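Local coordinates for DUF5624 domain-containing protein (Legionella pneumophila subsp. pneumophila, PDB 4JX2), which is of unknown function but is a putative secreted protein whose two copies associate as a two-fold symmetric pair in the crystal, at the interface of chains A and B. Residues are numbered along the deposited sequence; one frame, centred on the assembly and turned at random. Chains: chain A/B, hypothetical protein.

The interface of chains A and B. Residues chain A 124-125, 128, 205, 208, 213, 377; chain B 335, 339-340.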
loop_
_atom_site.group_PDB
_atom_site.type_symbol
_atom_site.label_atom_id
_atom_site.label_comp_id
_atom_site.label_asym_id
_atom_site.label_seq_id
_atom_site.Cartn_x
_atom_site.Cartn_y
_atom_site.Cartn_z
HETATM N N MSE A 124 6.741 7.687 -26.648
HETATM C CA MSE A 124 6.686 8.766 -25.637
HETATM C C MSE A 124 8.045 8.899 -24.925
HETATM O O MSE A 124 8.579 10.004 -24.790
HETATM C CB MSE A 124 5.584 8.502 -24.606
HETATM C CG MSE A 124 4.191 8.690 -25.135
HETATM SE SE MSE A 124 2.887 7.941 -23.867
HETATM C CE MSE A 124 1.580 7.225 -25.145
ATOM N N TYR A 125 8.621 7.747 -24.537
ATOM C CA TYR A 125 9.920 7.633 -23.884
ATOM C C TYR A 125 11.016 8.143 -24.797
ATOM O O TYR A 125 11.900 8.861 -24.327
ATOM C CB TYR A 125 10.191 6.174 -23.470
ATOM C CG TYR A 125 9.572 5.722 -22.157
ATOM C CD1 TYR A 125 8.302 6.151 -21.771
ATOM C CD2 TYR A 125 10.217 4.795 -21.346
ATOM C CE1 TYR A 125 7.714 5.712 -20.583
ATOM C CE2 TYR A 125 9.629 4.334 -20.165
ATOM C CZ TYR A 125 8.387 4.814 -19.776
ATOM O OH TYR A 125 7.810 4.384 -18.609
ATOM N N LYS A 128 11.147 11.917 -24.831
ATOM C CA LYS A 128 11.810 12.421 -23.611
ATOM C C LYS A 128 13.348 12.261 -23.725
ATOM O O LYS A 128 14.080 13.213 -23.399
ATOM C CB LYS A 128 11.283 11.746 -22.338
ATOM C CG LYS A 128 11.884 12.350 -21.057
ATOM C CD LYS A 128 10.992 13.369 -20.398
ATOM C CE LYS A 128 11.462 14.768 -20.615
ATOM N NZ LYS A 128 10.482 15.744 -20.075
HETATM N N MSE A 205 7.256 15.654 -27.756
HETATM C CA MSE A 205 6.040 15.279 -27.024
HETATM C C MSE A 205 4.776 15.708 -27.782
HETATM O O MSE A 205 3.891 14.886 -28.020
HETATM C CB MSE A 205 6.020 15.894 -25.603
HETATM C CG MSE A 205 7.118 15.406 -24.664
HETATM SE SE MSE A 205 6.888 13.572 -24.081
HETATM C CE MSE A 205 7.822 13.752 -22.422
ATOM N N LEU A 208 4.424 14.119 -31.434
ATOM C CA LEU A 208 4.042 12.710 -31.279
ATOM C C LEU A 208 2.523 12.570 -31.049
ATOM O O LEU A 208 1.878 11.723 -31.687
ATOM C CB LEU A 208 4.834 12.058 -30.125
ATOM C CG LEU A 208 4.372 10.675 -29.657
ATOM C CD1 LEU A 208 4.732 9.574 -30.671
ATOM C CD2 LEU A 208 4.919 10.377 -28.310
ATOM N N LEU A 213 -0.390 9.651 -32.096
ATOM C CA LEU A 213 -1.359 9.196 -31.101
ATOM C C LEU A 213 -2.804 9.574 -31.455
ATOM O O LEU A 213 -3.691 8.742 -31.305
ATOM C CB LEU A 213 -0.990 9.708 -29.694
ATOM C CG LEU A 213 0.352 9.233 -29.134
ATOM C CD1 LEU A 213 0.661 9.906 -27.819
ATOM C CD2 LEU A 213 0.415 7.716 -29.017
ATOM N N LEU A 377 -1.009 6.025 -16.428
ATOM C CA LEU A 377 0.407 6.206 -16.743
ATOM C C LEU A 377 1.054 7.284 -15.858
ATOM O O LEU A 377 2.193 7.092 -15.455
ATOM C CB LEU A 377 0.593 6.524 -18.231
ATOM C CG LEU A 377 2.009 6.820 -18.742
ATOM C CD1 LEU A 377 2.952 5.613 -18.575
ATOM C CD2 LEU A 377 1.969 7.306 -20.174
ATOM N N ILE B 335 5.971 12.463 -18.394
ATOM C CA ILE B 335 5.713 12.036 -19.776
ATOM C C ILE B 335 4.207 12.017 -20.069
ATOM O O ILE B 335 3.797 12.608 -21.065
ATOM C CB ILE B 335 6.418 10.695 -20.122
ATOM C CG1 ILE B 335 7.970 10.890 -20.124
ATOM C CG2 ILE B 335 5.932 10.165 -21.478
ATOM C CD1 ILE B 335 8.769 9.660 -19.932
ATOM N N VAL B 339 2.842 14.606 -22.821
ATOM C CA VAL B 339 2.402 14.052 -24.103
ATOM C C VAL B 339 0.854 14.059 -24.272
ATOM O O VAL B 339 0.397 14.387 -25.356
ATOM C CB VAL B 339 2.996 12.661 -24.448
ATOM C CG1 VAL B 339 2.413 11.553 -23.576
ATOM C CG2 VAL B 339 2.746 12.336 -25.912
ATOM N N PHE B 340 0.066 13.685 -23.250
ATOM C CA PHE B 340 -1.377 13.570 -23.383
ATOM C C PHE B 340 -2.133 14.872 -23.044
ATOM O O PHE B 340 -3.218 14.819 -22.456
ATOM C CB PHE B 340 -1.880 12.422 -22.506
ATOM C CG PHE B 340 -1.597 11.020 -22.998
ATOM C CD1 PHE B 340 -1.991 10.619 -24.277
ATOM C CD2 PHE B 340 -1.077 10.057 -22.134
ATOM C CE1 PHE B 340 -1.790 9.310 -24.706
ATOM C CE2 PHE B 340 -0.885 8.749 -22.561
ATOM C CZ PHE B 340 -1.260 8.379 -23.836
#
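With chi2 extended (167°) and a bend at chi3 (-143°), the selenomethionine A:Met124 runs past B:Val339 and directs its methyl CE at B:Phe340. The two side chains meet at about a right angle; CE lies above the ring plane but displaced outward past CZ, so it approaches obliquely. Successive atoms of A:Met124 serve successive partners: CB lies 3.6 Å from CG2 of B:Ile335, and SE lies 3.7 Å from CG1 of B:Val339.

A second selenomethionine, A:Met205, bends at chi2 (-71°), which brings its CE within 3.7 Å of CG1 of B:Ile335, while its SE lies near CB of B:Val339. The CG2 branch of this valine contacts the backbone O of A:Met205 (3.5 Å), A:Leu213 CD1 (3.7 Å) and A:Leu208 CD2 (3.8 Å). Its CG1 lies 4.0 Å above the B:Phe340 ring, toward the rim, on the side from which A:Met124 CE comes. A:Leu377 CD2 reaches the ring carbon CE2. At the opposite end, B:Ile335 CD1 sits above the A:Tyr125 ring plane, slightly outside the ring outline near CD1 (4.0 Å); A:Lys128 places CD beside B:Ile335 CG1 and CB near CD1.

The end of chain B helix 315-339 and the residue following it thus pack into an apolar surface built from chain A helices 119-131, 205-213 and 366-378. This patch and its two-fold twin form part of the interface of the deposited pair and may stabilise a dimer.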